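Local coordinates for tryptophanyl-tRNA synthetase (Cryptosporidium parvum Iowa II, PDB 3HV0) that catalyses the ATP-dependent attachment of L-tryptophan to tRNA(Trp), releasing AMP and diphosphate, as a class I aminoacyl-tRNA synthetase, at the interface of chains A and B. Coordinates in Å, arbitrary orientation; residue numbers count along the deposited sequence, not the author numbering. Chains: chain A/B, Tryptophanyl-tRNA synthetase.

Contacts 1 and 2 are largely corresponding patches of one two-fold symmetric interface, related by exchanging the chains; the centres of their C-alpha atoms lie about 16 Å apart. In contact 1, helix 157-174 of chain A meets helices 116-122, 128-143 and 157-172 of chain B. Contact 2 reverses the roles: helix 157-172 of chain B rests on the corresponding helices of chain A, with A:Ile161 added. Each helix starting at residue 157 gives residues 165, 166 and 169 to one patch and residue 158 to the other, physically linking the two. Class I tryptophanyl-tRNA synthetases act as dimers, and this pairing fits that assembly.

Contact 1: the interface of chains A and B. Residues chain A 165-166, 169-170; chain B 117, 120-121, 128, 158.
A:Tyr165 points its phenol at chain B because CG stands anti to the backbone N (chi1 -158°), while B:Asp117 meets it with CG held between its own backbone N and carbonyl carbon (chi1 52°). The phenol hydroxyl OH of A:Tyr165 donates a hydrogen bond of 2.9 Å to the carboxylate oxygen OD2 of B:Asp117. OD2 receives it on the anti lone pair, away from OD1, and lies at the ring edge in the plane of the phenol, although the carboxylate itself is turned 78° from that ring. One face of the phenol is capped from its own chain: CD1 of A:Leu169 sits over the ring centre. CD1 of A:Leu169 packs against the CB methylene of B:Asp117 at 3.6 Å and also touches CD2 of B:Leu158; this branch is thus in contact with the phenol, B:Asp117 and B:Leu158 together. CD2 of B:Leu158 also abuts the ring carbon CD2 of A:Tyr165. The other branch of A:Leu169, CD2, turns to CG1 of B:Ile121 at 3.7 Å, the two side chains crossing at about a right angle. B:Phe120 directs its ring edge at the backbone of chain A, with the carbonyl carbon of A:Leu169 and CA of A:Arg170 in the ring plane. CZ of B:Phe120 touches the CG methylene of A:Arg170 at 3.7 Å; the guanidinium lies farther along an extended chain. CG of B:Leu128, from the same chain, covers one face of the B:Phe120 ring, offset toward the rim, and CD1 of B:Leu128 reaches CA of A:Pro166 at 3.8 Å. The patch is thus mainly apolar, with a polar bond along one flank. In this C-terminal piece of a longer protein, which carries the class I synthetase region, helix 157-174 of chain A rests against helix 116-122 and the starts of helices 128-143 and 157-172 of chain B.

Contact 2: the interface of chains A and B. Residues chain A 117, 128, 157-158, 161; chain B 165-166, 169.
A:Ile161 crosses one face of the B:Tyr165 ring at about a right angle, its CG1 3.9 Å from the ring centroid in a CH-pi contact, while CD1 of B:Leu169 covers the centre of the other face. With CG1 anti to the backbone N (chi1 -175°), the A:Ile161 branch is carried over the phenol and its CD1 reaches CE2 and CZ. CD2 of A:Leu158 approaches the ring at CD2, and also packs on CD1 of B:Leu169 at 3.8 Å. At the ring edge, in plane, OD2 of A:Asp117 accepts a 2.8 Å hydrogen bond from OH of B:Tyr165 on its anti lone pair, the carboxylate and ring planes standing 80° apart. ND2 of A:Asn157 comes from the syn side, somewhat out of the carboxylate plane, and gives OD1 of A:Asp117 a nearly straight 2.7 Å bond in the amide plane. Its bond to OD2 is bent and far out of the amide plane. OD2 accepts from both the phenol and, less favourably, the amide; the asparagine, barely touching chain B itself, probably fixes the rotation of the carboxylate for the tyrosine. Beside this, CD1 of A:Leu128 rests on CA of B:Pro166 at 3.8 Å. Together the clamped phenol and its directed bond probably help set how the two subunits dock in the dimer.

Contact 1: the interface of chains A and B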
loop_
_atom_site.group_PDB
_atom_site.type_symbol
_atom_site.label_atom_id
_atom_site.label_comp_id
_atom_site.label_asym_id
_atom_site.label_seq_id
_atom_site.Cartn_x
_atom_site.Cartn_y
_atom_site.Cartn_z
ATOM N N TYR A 165 5.161 3.338 -3.274
ATOM C CA TYR A 165 5.182 2.625 -2.007
ATOM C C TYR A 165 6.272 3.130 -1.050
ATOM O O TYR A 165 6.006 3.267 0.139
ATOM C CB TYR A 165 5.296 1.111 -2.221
ATOM C CG TYR A 165 4.818 0.247 -1.056
ATOM C CD1 TYR A 165 3.812 0.662 -0.206
ATOM C CD2 TYR A 165 5.341 -1.018 -0.854
ATOM C CE1 TYR A 165 3.362 -0.148 0.835
ATOM C CE2 TYR A 165 4.899 -1.840 0.205
ATOM C CZ TYR A 165 3.906 -1.387 1.040
ATOM O OH TYR A 165 3.434 -2.167 2.082
ATOM N N PRO A 166 7.484 3.429 -1.547
ATOM C CA PRO A 166 8.496 3.858 -0.573
ATOM C C PRO A 166 8.126 5.136 0.171
ATOM O O PRO A 166 8.308 5.209 1.379
ATOM C CB PRO A 166 9.755 4.060 -1.437
ATOM C CG PRO A 166 9.565 3.154 -2.579
ATOM C CD PRO A 166 8.084 3.190 -2.866
ATOM N N LEU A 169 5.176 4.542 2.615
ATOM C CA LEU A 169 5.686 3.939 3.851
ATOM C C LEU A 169 6.378 4.958 4.776
ATOM O O LEU A 169 6.225 4.905 6.003
ATOM C CB LEU A 169 6.631 2.778 3.507
ATOM C CG LEU A 169 5.961 1.496 2.991
ATOM C CD1 LEU A 169 6.999 0.533 2.428
ATOM C CD2 LEU A 169 5.133 0.817 4.104
ATOM N N ARG A 170 7.142 5.873 4.179
ATOM C CA ARG A 170 7.844 6.929 4.911
ATOM C C ARG A 170 6.902 7.950 5.544
ATOM O O ARG A 170 7.140 8.430 6.648
ATOM C CB ARG A 170 8.801 7.660 3.979
ATOM C CG ARG A 170 10.043 6.883 3.655
ATOM C CD ARG A 170 10.816 7.542 2.517
ATOM N NE ARG A 170 11.954 6.722 2.078
ATOM C CZ ARG A 170 12.226 6.385 0.812
ATOM N NH1 ARG A 170 11.469 6.791 -0.182
ATOM N NH2 ARG A 170 13.280 5.634 0.536
ATOM N N ASP B 117 8.910 -3.789 3.880
ATOM C CA ASP B 117 7.951 -2.781 4.361
ATOM C C ASP B 117 7.646 -2.865 5.885
ATOM O O ASP B 117 7.696 -1.850 6.583
ATOM C CB ASP B 117 6.658 -2.848 3.536
ATOM C CG ASP B 117 6.072 -4.259 3.460
ATOM O OD1 ASP B 117 6.673 -5.151 4.053
ATOM O OD2 ASP B 117 5.010 -4.497 2.823
ATOM N N PHE B 120 10.790 -1.797 8.318
ATOM C CA PHE B 120 10.950 -0.361 8.252
ATOM C C PHE B 120 9.819 0.308 9.022
ATOM O O PHE B 120 10.030 1.366 9.593
ATOM C CB PHE B 120 10.961 0.122 6.802
ATOM C CG PHE B 120 10.787 1.583 6.661
ATOM C CD1 PHE B 120 11.819 2.446 6.962
ATOM C CD2 PHE B 120 9.589 2.121 6.206
ATOM C CE1 PHE B 120 11.670 3.822 6.831
ATOM C CE2 PHE B 120 9.432 3.511 6.055
ATOM C CZ PHE B 120 10.475 4.354 6.380
ATOM N N ILE B 121 8.621 -0.289 9.021
ATOM C CA ILE B 121 7.478 0.343 9.690
ATOM C C ILE B 121 7.538 0.187 11.211
ATOM O O ILE B 121 7.340 1.153 11.926
ATOM C CB ILE B 121 6.113 -0.142 9.123
ATOM C CG1 ILE B 121 5.832 0.515 7.770
ATOM C CG2 ILE B 121 4.952 0.167 10.081
ATOM C CD1 ILE B 121 5.568 2.010 7.830
ATOM N N LEU B 128 14.371 1.887 4.538
ATOM C CA LEU B 128 13.965 0.994 3.470
ATOM C C LEU B 128 15.166 0.581 2.655
ATOM O O LEU B 128 15.183 -0.529 2.137
ATOM C CB LEU B 128 12.895 1.625 2.568
ATOM C CG LEU B 128 11.477 1.645 3.134
ATOM C CD1 LEU B 128 10.524 2.200 2.144
ATOM C CD2 LEU B 128 11.012 0.267 3.538
ATOM N N LEU B 158 8.428 -4.638 -1.396
ATOM C CA LEU B 158 8.675 -3.446 -2.211
ATOM C C LEU B 158 8.623 -3.746 -3.703
ATOM O O LEU B 158 8.336 -2.844 -4.503
ATOM C CB LEU B 158 9.990 -2.731 -1.866
ATOM C CG LEU B 158 9.943 -1.829 -0.616
ATOM C CD1 LEU B 158 11.167 -0.921 -0.543
ATOM C CD2 LEU B 158 8.666 -0.988 -0.565
#

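Contact 2: the interface of chains A and B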
loop_
_atom_site.group_PDB
_atom_site.type_symbol
_atom_site.label_atom_id
_atom_site.label_comp_id
_atom_site.label_asym_id
_atom_site.label_seq_id
_atom_site.Cartn_x
_atom_site.Cartn_y
_atom_site.Cartn_z
ATOM N N ASP A 117 -8.024 3.050 -6.218
ATOM C CA ASP A 117 -7.981 2.496 -4.872
ATOM C C ASP A 117 -8.902 3.210 -3.875
ATOM O O ASP A 117 -9.641 2.552 -3.149
ATOM C CB ASP A 117 -6.537 2.462 -4.342
ATOM C CG ASP A 117 -5.801 3.797 -4.501
ATOM O OD1 ASP A 117 -6.425 4.768 -4.958
ATOM O OD2 ASP A 117 -4.600 3.863 -4.168
ATOM N N LEU A 128 -13.117 -2.796 -7.769
ATOM C CA LEU A 128 -11.884 -2.329 -8.381
ATOM C C LEU A 128 -11.955 -2.468 -9.878
ATOM O O LEU A 128 -11.357 -1.663 -10.600
ATOM C CB LEU A 128 -10.676 -3.090 -7.828
ATOM C CG LEU A 128 -10.228 -2.670 -6.436
ATOM C CD1 LEU A 128 -9.012 -3.509 -6.060
ATOM C CD2 LEU A 128 -9.933 -1.192 -6.381
ATOM N N ASN A 157 -3.476 4.540 -9.410
ATOM C CA ASN A 157 -2.805 3.981 -8.256
ATOM C C ASN A 157 -2.600 2.465 -8.387
ATOM O O ASN A 157 -1.584 1.950 -7.967
ATOM C CB ASN A 157 -3.546 4.317 -6.966
ATOM C CG ASN A 157 -3.318 5.726 -6.508
ATOM O OD1 ASN A 157 -2.348 6.363 -6.888
ATOM N ND2 ASN A 157 -4.224 6.230 -5.695
ATOM N N LEU A 158 -3.535 1.750 -8.986
ATOM C CA LEU A 158 -3.344 0.306 -9.118
ATOM C C LEU A 158 -2.119 -0.026 -9.977
ATOM O O LEU A 158 -1.521 -1.094 -9.840
ATOM C CB LEU A 158 -4.606 -0.393 -9.652
ATOM C CG LEU A 158 -5.700 -0.691 -8.599
ATOM C CD1 LEU A 158 -6.667 -1.775 -9.070
ATOM C CD2 LEU A 158 -5.127 -1.150 -7.302
ATOM N N ILE A 161 1.473 1.979 -7.975
ATOM C CA ILE A 161 1.574 1.874 -6.531
ATOM C C ILE A 161 2.998 1.559 -6.044
ATOM O O ILE A 161 3.443 2.088 -5.029
ATOM C CB ILE A 161 0.555 0.823 -5.959
ATOM C CG1 ILE A 161 0.610 0.822 -4.434
ATOM C CG2 ILE A 161 0.801 -0.571 -6.498
ATOM C CD1 ILE A 161 0.179 2.127 -3.831
ATOM N N TYR B 165 -1.713 -5.635 -4.314
ATOM C CA TYR B 165 -2.532 -4.474 -3.948
ATOM C C TYR B 165 -4.044 -4.734 -4.017
ATOM O O TYR B 165 -4.766 -4.378 -3.085
ATOM C CB TYR B 165 -2.117 -3.220 -4.750
ATOM C CG TYR B 165 -2.542 -1.881 -4.137
ATOM C CD1 TYR B 165 -2.625 -1.699 -2.751
ATOM C CD2 TYR B 165 -2.823 -0.784 -4.946
ATOM C CE1 TYR B 165 -2.991 -0.478 -2.209
ATOM C CE2 TYR B 165 -3.183 0.432 -4.405
ATOM C CZ TYR B 165 -3.263 0.571 -3.040
ATOM O OH TYR B 165 -3.661 1.771 -2.516
ATOM N N PRO B 166 -4.529 -5.370 -5.102
ATOM C CA PRO B 166 -5.957 -5.652 -5.163
ATOM C C PRO B 166 -6.503 -6.480 -3.994
ATOM O O PRO B 166 -7.598 -6.176 -3.494
ATOM C CB PRO B 166 -6.105 -6.435 -6.466
ATOM C CG PRO B 166 -4.977 -6.004 -7.286
ATOM C CD PRO B 166 -3.849 -5.812 -6.329
ATOM N N LEU B 169 -6.323 -4.277 -0.705
ATOM C CA LEU B 169 -7.494 -3.375 -0.675
ATOM C C LEU B 169 -8.838 -4.093 -0.329
ATOM O O LEU B 169 -9.676 -3.556 0.392
ATOM C CB LEU B 169 -7.595 -2.667 -2.018
ATOM C CG LEU B 169 -6.511 -1.609 -2.320
ATOM C CD1 LEU B 169 -6.589 -1.164 -3.781
ATOM C CD2 LEU B 169 -6.624 -0.412 -1.402
#